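Local atomic coordinates of probable thiol peroxidase (Chromobacterium violaceum, PDB entry 3KEB), a protein that probably acts as a thiol-dependent peroxidase of the redoxin family, reducing peroxides through a redox-active centre on a thioredoxin-type fold. Residues P22-L28 against A146-S152; F31-D36 against L110-G116; L57-E61 against S95-A99; P138-L142 against F162-I167. One frame throughout, in Å; residues are numbered along the deposited sequence. Where two conformers were deposited one is given.

Contact 1 of 4, residues P22-L28 against A146-S152; sequences PRKGDYL and ANVVHYS
Three backbone hydrogen bonds tie the loop P22-L28 to A146-S152. G25 N reaches V149 O almost straight (N-H...O 176°), V149 N donates to D26 O at 2.7 Å and L28 N to N147 O at 2.8 Å; a single beta bridge pairs Y27 with V148. The loop makes a type II turn from R23 to D26, closed by D26 N on R23 O.

Two polar side chains add bonds: S152 OG donates to P22 O at 2.5 Å, while the bent chain of K24 brings NZ to 2.6 Å from H150 O, in the carbonyl plane and on a lone pair. One water joins K24 NZ to H150 ND1; H150 NE2 is bonded to D144.

Among apolar groups, V148 CG2 sits over one face of the Y27 ring, 3.6 Å from its centroid, and V149 CG2 touches L28 CD2 at 3.8 Å and, from another direction, P22 CB at 4.1 Å.

The loop thus lies beside the start of strand 149-154, an edge strand of the main sheet within this chain, and the residues leading into it; L28 and V149 also touch I141 of strand 139-143, and K24 leans on L170 of helix 164-177.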
loop_
_atom_site.group_PDB
_atom_site.type_symbol
_atom_site.label_atom_id
_atom_site.label_comp_id
_atom_site.label_asym_id
_atom_site.label_seq_id
_atom_site.Cartn_x
_atom_site.Cartn_y
_atom_site.Cartn_z
ATOM N N PRO A 22 -17.905 -10.847 -7.808
ATOM C CA PRO A 22 -18.901 -11.809 -7.267
ATOM C C PRO A 22 -20.337 -11.319 -7.356
ATOM O O PRO A 22 -20.619 -10.106 -7.215
ATOM C CB PRO A 22 -18.488 -11.992 -5.813
ATOM C CG PRO A 22 -17.029 -11.667 -5.811
ATOM C CD PRO A 22 -16.895 -10.519 -6.783
ATOM N N ARG A 23 -21.221 -12.270 -7.618
ATOM C CA ARG A 23 -22.648 -11.999 -7.818
ATOM C C ARG A 23 -23.489 -12.710 -6.786
ATOM O O ARG A 23 -23.037 -13.672 -6.156
ATOM C CB ARG A 23 -23.097 -12.475 -9.196
ATOM C CG ARG A 23 -22.511 -11.662 -10.329
ATOM C CD ARG A 23 -23.197 -12.011 -11.659
ATOM N NE ARG A 23 -22.205 -12.161 -12.709
ATOM C CZ ARG A 23 -22.435 -12.768 -13.867
ATOM N NH1 ARG A 23 -23.635 -13.250 -14.142
ATOM N NH2 ARG A 23 -21.457 -12.865 -14.754
ATOM N N LYS A 24 -24.726 -12.244 -6.636
ATOM C CA LYS A 24 -25.708 -12.870 -5.765
ATOM C C LYS A 24 -25.726 -14.376 -6.019
ATOM O O LYS A 24 -25.830 -14.810 -7.179
ATOM C CB LYS A 24 -27.110 -12.280 -6.049
ATOM C CG LYS A 24 -28.206 -13.018 -5.307
ATOM C CD LYS A 24 -29.431 -12.134 -4.879
ATOM C CE LYS A 24 -29.985 -12.599 -3.455
ATOM N NZ LYS A 24 -30.222 -11.558 -2.309
ATOM N N GLY A 25 -25.644 -15.152 -4.943
ATOM C CA GLY A 25 -25.675 -16.595 -5.005
ATOM C C GLY A 25 -24.328 -17.283 -5.105
ATOM O O GLY A 25 -24.246 -18.497 -4.895
ATOM N N ASP A 26 -23.294 -16.521 -5.445
ATOM C CA ASP A 26 -21.912 -17.007 -5.429
ATOM C C ASP A 26 -21.385 -17.198 -4.005
ATOM O O ASP A 26 -21.763 -16.447 -3.076
ATOM C CB ASP A 26 -20.936 -16.030 -6.127
ATOM C CG ASP A 26 -21.102 -15.930 -7.610
ATOM O OD1 ASP A 26 -21.872 -16.705 -8.225
ATOM O OD2 ASP A 26 -20.379 -15.053 -8.182
ATOM N N TYR A 27 -20.499 -18.180 -3.830
ATOM C CA TYR A 27 -19.649 -18.269 -2.643
ATOM C C TYR A 27 -18.470 -17.310 -2.857
ATOM O O TYR A 27 -17.950 -17.213 -3.979
ATOM C CB TYR A 27 -19.155 -19.691 -2.410
ATOM C CG TYR A 27 -20.190 -20.627 -1.814
ATOM C CD1 TYR A 27 -20.325 -20.775 -0.422
ATOM C CD2 TYR A 27 -21.023 -21.360 -2.614
ATOM C CE1 TYR A 27 -21.257 -21.658 0.122
ATOM C CE2 TYR A 27 -21.951 -22.233 -2.065
ATOM C CZ TYR A 27 -22.065 -22.361 -0.693
ATOM O OH TYR A 27 -23.002 -23.233 -0.175
ATOM N N LEU A 28 -18.120 -16.544 -1.824
ATOM C CA LEU A 28 -16.960 -15.636 -1.914
ATOM C C LEU A 28 -15.710 -16.359 -2.352
ATOM O O LEU A 28 -15.401 -17.513 -1.875
ATOM C CB LEU A 28 -16.703 -14.912 -0.601
ATOM C CG LEU A 28 -17.733 -13.923 -0.040
ATOM C CD1 LEU A 28 -17.477 -13.661 1.414
ATOM C CD2 LEU A 28 -17.772 -12.622 -0.856
ATOM N N ALA A 146 -22.260 -18.299 5.724
ATOM C CA ALA A 146 -21.767 -19.338 4.820
ATOM C C ALA A 146 -20.914 -18.784 3.654
ATOM O O ALA A 146 -20.513 -19.534 2.748
ATOM C CB ALA A 146 -23.005 -20.144 4.234
ATOM N N ASN A 147 -20.669 -17.486 3.670
ATOM C CA ASN A 147 -19.972 -16.748 2.614
ATOM C C ASN A 147 -20.658 -16.783 1.261
ATOM O O ASN A 147 -20.037 -16.625 0.238
ATOM C CB ASN A 147 -18.492 -17.157 2.523
ATOM C CG ASN A 147 -17.752 -16.870 3.817
ATOM O OD1 ASN A 147 -17.988 -15.801 4.499
ATOM N ND2 ASN A 147 -16.939 -17.813 4.233
ATOM N N VAL A 148 -21.979 -16.917 1.273
ATOM C CA VAL A 148 -22.772 -16.752 0.069
ATOM C C VAL A 148 -23.154 -15.299 -0.078
ATOM O O VAL A 148 -23.612 -14.648 0.886
ATOM C CB VAL A 148 -24.023 -17.653 0.099
ATOM C CG1 VAL A 148 -24.969 -17.274 -1.011
ATOM C CG2 VAL A 148 -23.589 -19.089 -0.018
ATOM N N VAL A 149 -22.997 -14.789 -1.307
ATOM C CA VAL A 149 -23.298 -13.394 -1.637
ATOM C C VAL A 149 -24.806 -13.154 -1.754
ATOM O O VAL A 149 -25.500 -13.890 -2.477
ATOM C CB VAL A 149 -22.568 -12.982 -2.947
ATOM C CG1 VAL A 149 -22.893 -11.528 -3.376
ATOM C CG2 VAL A 149 -21.041 -13.065 -2.756
ATOM N N HIS A 150 -25.306 -12.143 -1.028
ATOM C CA HIS A 150 -26.737 -11.688 -1.122
ATOM C C HIS A 150 -26.939 -10.382 -1.910
ATOM O O HIS A 150 -28.011 -10.129 -2.499
ATOM C CB HIS A 150 -27.328 -11.485 0.282
ATOM C CG HIS A 150 -27.539 -12.757 1.032
ATOM N ND1 HIS A 150 -28.786 -13.205 1.410
ATOM C CD2 HIS A 150 -26.661 -13.689 1.457
ATOM C CE1 HIS A 150 -28.662 -14.359 2.038
ATOM N NE2 HIS A 150 -27.381 -14.676 2.074
ATOM N N TYR A 151 -25.887 -9.575 -1.979
ATOM C CA TYR A 151 -25.892 -8.312 -2.706
ATOM C C TYR A 151 -24.454 -7.947 -3.055
ATOM O O TYR A 151 -23.544 -8.096 -2.207
ATOM C CB TYR A 151 -26.492 -7.187 -1.801
ATOM C CG TYR A 151 -26.474 -5.879 -2.459
ATOM C CD1 TYR A 151 -27.498 -5.516 -3.287
ATOM C CD2 TYR A 151 -25.374 -5.008 -2.320
ATOM C CE1 TYR A 151 -27.479 -4.273 -3.945
ATOM C CE2 TYR A 151 -25.342 -3.759 -2.988
ATOM C CZ TYR A 151 -26.413 -3.403 -3.775
ATOM O OH TYR A 151 -26.456 -2.207 -4.467
ATOM N N SER A 152 -24.232 -7.434 -4.255
ATOM C CA SER A 152 -22.909 -6.892 -4.596
ATOM C C SER A 152 -23.065 -5.685 -5.540
ATOM O O SER A 152 -23.951 -5.678 -6.381
ATOM C CB SER A 152 -21.964 -7.982 -5.191
ATOM O OG SER A 152 -22.398 -8.444 -6.463
HETATM O O HOH W 1 -30.970 -11.502 0.532
#

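Contact 2 of 4, residues F31-D36 against L110-G116; sequences FMLVDD and LLSTLRG
L33 and L111 form the close-packed side of this strand pairing. Their side chains cross at about a right angle, L33 CD1 lying 3.8 Å from L111 CD1, and the same L111 methyl meets F31 CE2 at 4.0 Å. The other methyl, L111 CD2, lies 3.5 Å from D35 CB, so one branch of L111 meets F31 and L33 and the other D35. L33 CD2 comes near S112 O and T113 CA. F119 of helix 119-122 touches both F31 and L33.

Two backbone bonds fix the register: V34 N to S112 O at 3.2 Å and, shorter, S112 N to V34 O at 2.8 Å. V34 and S112 are the hydrogen-bonded pair, D35 and L111 the non-hydrogen-bonded one. S112 OG, anti to its own backbone nitrogen (chi1 168°), accepts from L114 N in an ST turn and is also bonded to D91 O.

The opposite margin is looser: the exposed selenomethionine M32 and R115, both modelled in two conformers, meet only loosely. The D36 end is polar but buried: a water donates to D36 OD1 and accepts from L110 N, and D36 OD2 forms a salt bridge with R100.

Strand 32-35 thereby runs antiparallel to strand 109-112 in the mixed central sheet, whose remaining strands and flanking helices make up the thioredoxin-like fold of the redoxin family.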
loop_
_atom_site.group_PDB
_atom_site.type_symbol
_atom_site.label_atom_id
_atom_site.label_comp_id
_atom_site.label_asym_id
_atom_site.label_seq_id
_atom_site.Cartn_x
_atom_site.Cartn_y
_atom_site.Cartn_z
ATOM N N PHE A 31 -9.438 -15.610 -0.135
ATOM C CA PHE A 31 -8.397 -14.592 -0.174
ATOM C C PHE A 31 -7.337 -14.880 0.886
ATOM O O PHE A 31 -7.614 -15.571 1.886
ATOM C CB PHE A 31 -8.995 -13.158 -0.083
ATOM C CG PHE A 31 -9.781 -12.840 1.169
ATOM C CD1 PHE A 31 -11.158 -12.544 1.068
ATOM C CD2 PHE A 31 -9.175 -12.712 2.418
ATOM C CE1 PHE A 31 -11.885 -12.198 2.179
ATOM C CE2 PHE A 31 -9.918 -12.393 3.578
ATOM C CZ PHE A 31 -11.261 -12.104 3.458
HETATM N N MSE A 32 -6.140 -14.360 0.640
HETATM C CA MSE A 32 -5.006 -14.398 1.572
HETATM C C MSE A 32 -4.500 -12.972 1.683
HETATM O O MSE A 32 -3.743 -12.550 0.815
HETATM C CB MSE A 32 -3.871 -15.241 0.985
HETATM C CG MSE A 32 -4.195 -16.712 0.842
HETATM SE SE MSE A 32 -2.753 -17.778 0.007
HETATM C CE MSE A 32 -2.240 -16.595 -1.486
ATOM N N LEU A 33 -4.939 -12.223 2.691
ATOM C CA LEU A 33 -4.611 -10.825 2.838
ATOM C C LEU A 33 -3.809 -10.631 4.121
ATOM O O LEU A 33 -3.497 -11.609 4.791
ATOM C CB LEU A 33 -5.908 -9.975 2.869
ATOM C CG LEU A 33 -6.687 -10.074 1.546
ATOM C CD1 LEU A 33 -8.007 -9.356 1.675
ATOM C CD2 LEU A 33 -5.859 -9.495 0.382
ATOM N N VAL A 34 -3.460 -9.380 4.432
ATOM C CA VAL A 34 -2.778 -9.101 5.681
ATOM C C VAL A 34 -3.449 -7.919 6.342
ATOM O O VAL A 34 -3.784 -6.933 5.725
ATOM C CB VAL A 34 -1.259 -8.898 5.483
ATOM C CG1 VAL A 34 -1.017 -7.931 4.412
ATOM C CG2 VAL A 34 -0.587 -8.458 6.783
ATOM N N ASP A 35 -3.723 -8.042 7.619
ATOM C CA ASP A 35 -4.442 -6.990 8.340
ATOM C C ASP A 35 -3.530 -5.908 8.883
ATOM O O ASP A 35 -2.323 -5.959 8.728
ATOM C CB ASP A 35 -5.317 -7.597 9.445
ATOM C CG ASP A 35 -4.541 -8.138 10.638
ATOM O OD1 ASP A 35 -3.362 -7.781 10.948
ATOM O OD2 ASP A 35 -5.195 -8.968 11.372
ATOM N N ASP A 36 -4.115 -4.932 9.561
ATOM C CA ASP A 36 -3.348 -3.792 10.011
ATOM C C ASP A 36 -2.297 -4.050 11.079
ATOM O O ASP A 36 -1.377 -3.222 11.255
ATOM C CB ASP A 36 -4.254 -2.624 10.393
ATOM C CG ASP A 36 -5.169 -2.920 11.593
ATOM O OD1 ASP A 36 -5.925 -3.896 11.565
ATOM O OD2 ASP A 36 -5.099 -2.177 12.598
ATOM N N LEU A 110 -9.358 -4.149 8.776
ATOM C CA LEU A 110 -8.631 -3.404 7.748
ATOM C C LEU A 110 -7.574 -4.311 7.145
ATOM O O LEU A 110 -6.606 -4.733 7.841
ATOM C CB LEU A 110 -7.990 -2.185 8.434
ATOM C CG LEU A 110 -8.939 -1.176 9.069
ATOM C CD1 LEU A 110 -8.174 -0.152 9.870
ATOM C CD2 LEU A 110 -9.775 -0.447 7.982
ATOM N N LEU A 111 -7.768 -4.661 5.879
ATOM C CA LEU A 111 -6.930 -5.636 5.197
ATOM C C LEU A 111 -6.280 -5.002 3.995
ATOM O O LEU A 111 -6.926 -4.274 3.247
ATOM C CB LEU A 111 -7.764 -6.827 4.728
ATOM C CG LEU A 111 -8.682 -7.450 5.799
ATOM C CD1 LEU A 111 -9.311 -8.739 5.201
ATOM C CD2 LEU A 111 -7.954 -7.761 7.124
ATOM N N SER A 112 -5.019 -5.366 3.798
ATOM C CA SER A 112 -4.180 -4.881 2.744
ATOM C C SER A 112 -3.955 -5.988 1.726
ATOM O O SER A 112 -3.811 -7.187 2.084
ATOM C CB SER A 112 -2.833 -4.489 3.315
ATOM O OG SER A 112 -1.901 -4.278 2.287
ATOM N N THR A 113 -3.902 -5.589 0.471
ATOM C CA THR A 113 -3.630 -6.525 -0.601
ATOM C C THR A 113 -2.148 -6.696 -0.873
ATOM O O THR A 113 -1.759 -7.351 -1.876
ATOM C CB THR A 113 -4.300 -6.109 -1.888
ATOM O OG1 THR A 113 -3.812 -4.839 -2.306
ATOM C CG2 THR A 113 -5.843 -6.001 -1.698
ATOM N N LEU A 114 -1.283 -6.158 -0.020
ATOM C CA LEU A 114 0.149 -6.291 -0.374
ATOM C C LEU A 114 0.632 -7.760 -0.415
ATOM O O LEU A 114 1.452 -8.066 -1.217
ATOM C CB LEU A 114 1.068 -5.379 0.459
ATOM C CG LEU A 114 1.749 -6.006 1.622
ATOM C CD1 LEU A 114 2.731 -5.087 2.363
ATOM C CD2 LEU A 114 0.604 -6.449 2.507
ATOM N N ARG A 115 0.108 -8.667 0.404
ATOM C CA ARG A 115 0.675 -10.029 0.435
ATOM C C ARG A 115 0.344 -10.758 -0.870
ATOM O O ARG A 115 1.076 -11.668 -1.290
ATOM C CB ARG A 115 0.249 -10.790 1.712
ATOM C CG ARG A 115 0.367 -12.307 1.685
ATOM C CD ARG A 115 1.784 -12.758 1.542
ATOM N NE ARG A 115 1.833 -13.988 0.766
ATOM C CZ ARG A 115 1.716 -15.208 1.269
ATOM N NH1 ARG A 115 1.571 -15.400 2.574
ATOM N NH2 ARG A 115 1.763 -16.250 0.449
ATOM N N GLY A 116 -0.706 -10.340 -1.556
ATOM C CA GLY A 116 -0.965 -10.866 -2.884
ATOM C C GLY A 116 -1.957 -10.002 -3.628
ATOM O O GLY A 116 -3.153 -10.051 -3.363
HETATM O O HOH W 2 -7.998 -5.506 11.002
#

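Contact 3 of 4, residues L57-E61 against S95-A99; sequences LSVDE and SLARA
V59 meets the helix through both methyl groups: with CG1 anti to the carbonyl carbon (chi1 -66°), that branch touches L96 CD2 at 3.8 Å, and CG2 rests on A99 CB, also at 3.8 Å. D60 OD1 and R98 NH1 are 3.6 Å apart, a salt bridge of charges alone, because the oxygen stands well out of the guanidinium plane; the two planar groups are turned 51° against each other.

A water lies between them, 3.0 Å from R98 NH1, from which it accepts in the guanidinium plane. It is also placed to donate to D60 OD2 and S95 O, although it has more acceptors in reach than protons.

The next shell sets the loop. D60 N donates to S58 OG at 2.8 Å in an ST turn within the S58-E61 type I turn, and D91 holds both S58 OG and V59 N through its carboxylate. L96 rests on L110 and S112 of strand 109-112.

Stronger polar partners lie across the dimer: D60 pairs with S95 and R98 of the second subunit, and R98 with E102 of the second subunit. The contact therefore joins an apolar intrachain seam to a charged, water-containing subunit interface, where the clustered charges probably stabilise one another.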
loop_
_atom_site.group_PDB
_atom_site.type_symbol
_atom_site.label_atom_id
_atom_site.label_comp_id
_atom_site.label_asym_id
_atom_site.label_seq_id
_atom_site.Cartn_x
_atom_site.Cartn_y
_atom_site.Cartn_z
ATOM N N LEU A 57 -10.607 2.881 -2.408
ATOM C CA LEU A 57 -9.344 3.227 -3.058
ATOM C C LEU A 57 -8.237 3.245 -2.042
ATOM O O LEU A 57 -7.153 2.572 -2.122
ATOM C CB LEU A 57 -9.417 4.550 -3.826
ATOM C CG LEU A 57 -10.324 4.604 -5.028
ATOM C CD1 LEU A 57 -10.357 6.042 -5.640
ATOM C CD2 LEU A 57 -9.785 3.507 -6.103
ATOM N N SER A 58 -8.456 3.984 -0.937
ATOM C CA SER A 58 -7.488 3.966 0.054
ATOM C C SER A 58 -8.143 4.676 1.343
ATOM O O SER A 58 -9.052 5.395 1.124
ATOM C CB SER A 58 -6.380 4.937 -0.263
ATOM O OG SER A 58 -5.595 5.328 0.915
ATOM N N VAL A 59 -7.738 4.330 2.542
ATOM C CA VAL A 59 -8.119 5.057 3.797
ATOM C C VAL A 59 -7.543 6.479 3.888
ATOM O O VAL A 59 -7.961 7.269 4.765
ATOM C CB VAL A 59 -7.685 4.296 5.107
ATOM C CG1 VAL A 59 -8.428 2.988 5.289
ATOM C CG2 VAL A 59 -6.143 4.063 5.178
ATOM N N ASP A 60 -6.673 6.852 2.963
ATOM C CA ASP A 60 -6.152 8.194 2.875
ATOM C C ASP A 60 -6.732 8.999 1.731
ATOM O O ASP A 60 -6.221 10.050 1.385
ATOM C CB ASP A 60 -4.628 8.123 2.847
ATOM C CG ASP A 60 -4.057 7.802 4.205
ATOM O OD1 ASP A 60 -4.329 8.601 5.134
ATOM O OD2 ASP A 60 -3.320 6.824 4.349
ATOM N N GLU A 61 -7.798 8.504 1.111
ATOM C CA GLU A 61 -8.662 9.345 0.258
ATOM C C GLU A 61 -9.825 9.805 1.157
ATOM O O GLU A 61 -10.076 9.208 2.194
ATOM C CB GLU A 61 -9.224 8.556 -0.912
ATOM C CG GLU A 61 -8.184 8.154 -2.004
ATOM C CD GLU A 61 -7.559 9.364 -2.754
ATOM O OE1 GLU A 61 -8.261 10.414 -2.971
ATOM O OE2 GLU A 61 -6.349 9.271 -3.108
ATOM N N SER A 95 -0.008 1.863 7.139
ATOM C CA SER A 95 -0.978 2.953 6.934
ATOM C C SER A 95 -2.373 2.620 7.453
ATOM O O SER A 95 -3.048 3.495 7.970
ATOM C CB SER A 95 -1.083 3.348 5.457
ATOM O OG SER A 95 0.186 3.765 4.996
ATOM N N LEU A 96 -2.795 1.363 7.324
ATOM C CA LEU A 96 -4.100 0.919 7.869
ATOM C C LEU A 96 -4.069 1.058 9.416
ATOM O O LEU A 96 -5.019 1.549 10.032
ATOM C CB LEU A 96 -4.411 -0.502 7.402
ATOM C CG LEU A 96 -4.678 -0.674 5.907
ATOM C CD1 LEU A 96 -4.801 -2.182 5.499
ATOM C CD2 LEU A 96 -5.910 0.126 5.493
ATOM N N ALA A 97 -2.962 0.659 10.039
ATOM C CA ALA A 97 -2.797 0.803 11.477
ATOM C C ALA A 97 -2.840 2.261 11.911
ATOM O O ALA A 97 -3.490 2.608 12.932
ATOM C CB ALA A 97 -1.541 0.091 11.947
ATOM N N ARG A 98 -2.216 3.134 11.129
ATOM C CA ARG A 98 -2.262 4.568 11.404
ATOM C C ARG A 98 -3.721 5.099 11.311
ATOM O O ARG A 98 -4.164 5.818 12.187
ATOM C CB ARG A 98 -1.417 5.342 10.423
ATOM C CG ARG A 98 -1.480 6.815 10.639
ATOM C CD ARG A 98 -1.505 7.549 9.306
ATOM N NE ARG A 98 -1.843 8.943 9.576
ATOM C CZ ARG A 98 -3.008 9.534 9.305
ATOM N NH1 ARG A 98 -4.015 8.881 8.691
ATOM N NH2 ARG A 98 -3.139 10.817 9.631
ATOM N N ALA A 99 -4.453 4.698 10.278
ATOM C CA ALA A 99 -5.883 5.076 10.143
ATOM C C ALA A 99 -6.696 4.664 11.382
ATOM O O ALA A 99 -7.454 5.469 11.911
ATOM C CB ALA A 99 -6.485 4.454 8.929
HETATM O O HOH W 3 -3.843 6.224 7.249
#

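Contact 4 of 4, residues P138-L142 against F162-I167; sequences PAIIL and FDFDAI
Helix-on-sheet packing of the thioredoxin-like fold brings strand 139-143 against the start of helix 164-177 and the loop leading into it, which carries F162. The side chain of I140 crosses one face of the F162 ring: I140 CB is 3.6 Å from the F162 centroid and only 9° off the ring normal, a CH-pi contact. I140 CG2 comes to 3.4 Å from F162 CD1, so one face of the ring is covered by the body of the side chain. F162 CZ also comes to 3.3 Å from A139 O.

With CG1 of I140 anti to the backbone N (chi1 -175°), the chain extends past the ring toward the helix. There I140 CD1 meets I167 CD1 tip to tip at 3.5 Å. F164 CE1 approaches the same methyl more distantly, at 4.2 Å. Further along the strand, L142 CD2 and I167 CG2 are 4.1 Å apart as these two side chains slide past each other in opposite directions. No hydrogen bond joins the segments, and the contact rests on apolar surfaces.

D163 holds the N-cap position of the helix, and its OD1 accepts from A166 N at 3.2 Å, from above the carboxylate plane.

Around this core, F162 also touches V54 of strand 51-55 and L69 and T73 of helix 67-77, while F164 and I167 both reach F76 of that helix. On the sheet side, strand 139-143 lies between strands 51-55 and 149-154, bonded to both through its backbone.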
loop_
_atom_site.group_PDB
_atom_site.type_symbol
_atom_site.label_atom_id
_atom_site.label_comp_id
_atom_site.label_asym_id
_atom_site.label_seq_id
_atom_site.Cartn_x
_atom_site.Cartn_y
_atom_site.Cartn_z
ATOM N N PRO A 138 -13.718 0.704 -5.992
ATOM C CA PRO A 138 -14.628 0.637 -4.855
ATOM C C PRO A 138 -15.894 -0.236 -5.102
ATOM O O PRO A 138 -16.509 -0.168 -6.169
ATOM C CB PRO A 138 -15.001 2.099 -4.613
ATOM C CG PRO A 138 -14.767 2.732 -5.910
ATOM C CD PRO A 138 -13.515 2.097 -6.400
ATOM N N ALA A 139 -16.183 -1.113 -4.138
ATOM C CA ALA A 139 -17.235 -2.121 -4.254
ATOM C C ALA A 139 -17.717 -2.559 -2.880
ATOM O O ALA A 139 -17.094 -2.279 -1.821
ATOM C CB ALA A 139 -16.753 -3.328 -5.110
ATOM N N ILE A 140 -18.912 -3.110 -2.874
ATOM C CA ILE A 140 -19.491 -3.588 -1.635
ATOM C C ILE A 140 -20.078 -4.910 -1.879
ATOM O O ILE A 140 -20.686 -5.122 -2.928
ATOM C CB ILE A 140 -20.554 -2.618 -1.036
ATOM C CG1 ILE A 140 -21.032 -3.114 0.324
ATOM C CG2 ILE A 140 -21.787 -2.392 -1.987
ATOM C CD1 ILE A 140 -21.743 -1.940 1.158
ATOM N N ILE A 141 -19.909 -5.807 -0.916
ATOM C CA ILE A 141 -20.479 -7.163 -1.014
ATOM C C ILE A 141 -21.002 -7.616 0.321
ATOM O O ILE A 141 -20.270 -7.657 1.300
ATOM C CB ILE A 141 -19.413 -8.197 -1.420
ATOM C CG1 ILE A 141 -18.743 -7.821 -2.728
ATOM C CG2 ILE A 141 -20.019 -9.640 -1.524
ATOM C CD1 ILE A 141 -17.541 -8.710 -3.081
ATOM N N LEU A 142 -22.293 -7.914 0.365
ATOM C CA LEU A 142 -22.949 -8.472 1.534
ATOM C C LEU A 142 -22.975 -9.993 1.363
ATOM O O LEU A 142 -23.536 -10.520 0.375
ATOM C CB LEU A 142 -24.385 -7.975 1.643
ATOM C CG LEU A 142 -25.276 -8.603 2.699
ATOM C CD1 LEU A 142 -24.795 -8.254 4.115
ATOM C CD2 LEU A 142 -26.777 -8.224 2.413
ATOM N N PHE A 162 -22.525 3.696 -1.975
ATOM C CA PHE A 162 -23.241 2.452 -2.225
ATOM C C PHE A 162 -24.753 2.627 -2.062
ATOM O O PHE A 162 -25.213 3.537 -1.373
ATOM C CB PHE A 162 -22.750 1.381 -1.234
ATOM C CG PHE A 162 -21.268 1.148 -1.268
ATOM C CD1 PHE A 162 -20.639 0.735 -2.450
ATOM C CD2 PHE A 162 -20.504 1.295 -0.109
ATOM C CE1 PHE A 162 -19.279 0.536 -2.504
ATOM C CE2 PHE A 162 -19.130 1.033 -0.153
ATOM C CZ PHE A 162 -18.528 0.671 -1.347
ATOM N N ASP A 163 -25.534 1.715 -2.644
ATOM C CA ASP A 163 -26.991 1.738 -2.584
ATOM C C ASP A 163 -27.447 1.067 -1.286
ATOM O O ASP A 163 -27.932 -0.075 -1.279
ATOM C CB ASP A 163 -27.582 1.014 -3.786
ATOM C CG ASP A 163 -29.086 1.241 -3.937
ATOM O OD1 ASP A 163 -29.717 1.752 -3.023
ATOM O OD2 ASP A 163 -29.627 0.870 -5.006
ATOM N N PHE A 164 -27.274 1.819 -0.188
ATOM C CA PHE A 164 -27.554 1.304 1.106
ATOM C C PHE A 164 -29.046 0.986 1.228
ATOM O O PHE A 164 -29.402 0.000 1.857
ATOM C CB PHE A 164 -27.135 2.286 2.190
ATOM C CG PHE A 164 -25.653 2.499 2.289
ATOM C CD1 PHE A 164 -24.793 1.446 2.580
ATOM C CD2 PHE A 164 -25.117 3.749 2.053
ATOM C CE1 PHE A 164 -23.404 1.638 2.647
ATOM C CE2 PHE A 164 -23.753 3.954 2.129
ATOM C CZ PHE A 164 -22.897 2.910 2.403
ATOM N N ASP A 165 -29.915 1.808 0.633
ATOM C CA ASP A 165 -31.351 1.487 0.651
ATOM C C ASP A 165 -31.656 0.094 0.087
ATOM O O ASP A 165 -32.501 -0.638 0.630
ATOM C CB ASP A 165 -32.170 2.529 -0.074
ATOM C CG ASP A 165 -32.285 3.836 0.712
ATOM O OD1 ASP A 165 -31.981 3.852 1.938
ATOM O OD2 ASP A 165 -32.641 4.855 0.079
ATOM N N ALA A 166 -30.979 -0.287 -0.978
ATOM C CA ALA A 166 -31.165 -1.627 -1.540
ATOM C C ALA A 166 -30.700 -2.752 -0.596
ATOM O O ALA A 166 -31.355 -3.801 -0.457
ATOM C CB ALA A 166 -30.418 -1.737 -2.888
ATOM N N ILE A 167 -29.554 -2.534 0.040
ATOM C CA ILE A 167 -29.018 -3.485 1.028
ATOM C C ILE A 167 -29.973 -3.572 2.239
ATOM O O ILE A 167 -30.324 -4.677 2.689
ATOM C CB ILE A 167 -27.579 -3.100 1.472
ATOM C CG1 ILE A 167 -26.651 -2.958 0.258
ATOM C CG2 ILE A 167 -27.061 -4.110 2.494
ATOM C CD1 ILE A 167 -25.180 -2.510 0.580
#

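Contacts 1, 2 and 4 all reach the mixed sheet, but at different places. Contact 4 is buried, largely apolar and without hydrogen bonds between its segments. Contact 2, also buried, combines strand-to-strand backbone bonds with leucine packing. Contact 1 is partly buried and is held mainly by backbone and polar bonds, with V149 and L28 buried. It adjoins contact 4 through H150 and Y151, whose backbones pair with L142, while Y151 packs on I167. Contacts 2 and 3 share the L96 side chain, which packs against L111 and S112, and both touch the second subunit, contact 3 through charged groups. Contacts 1 and 3 lie on opposite sides of the chain centre, about 15 Å apart at their nearest atoms.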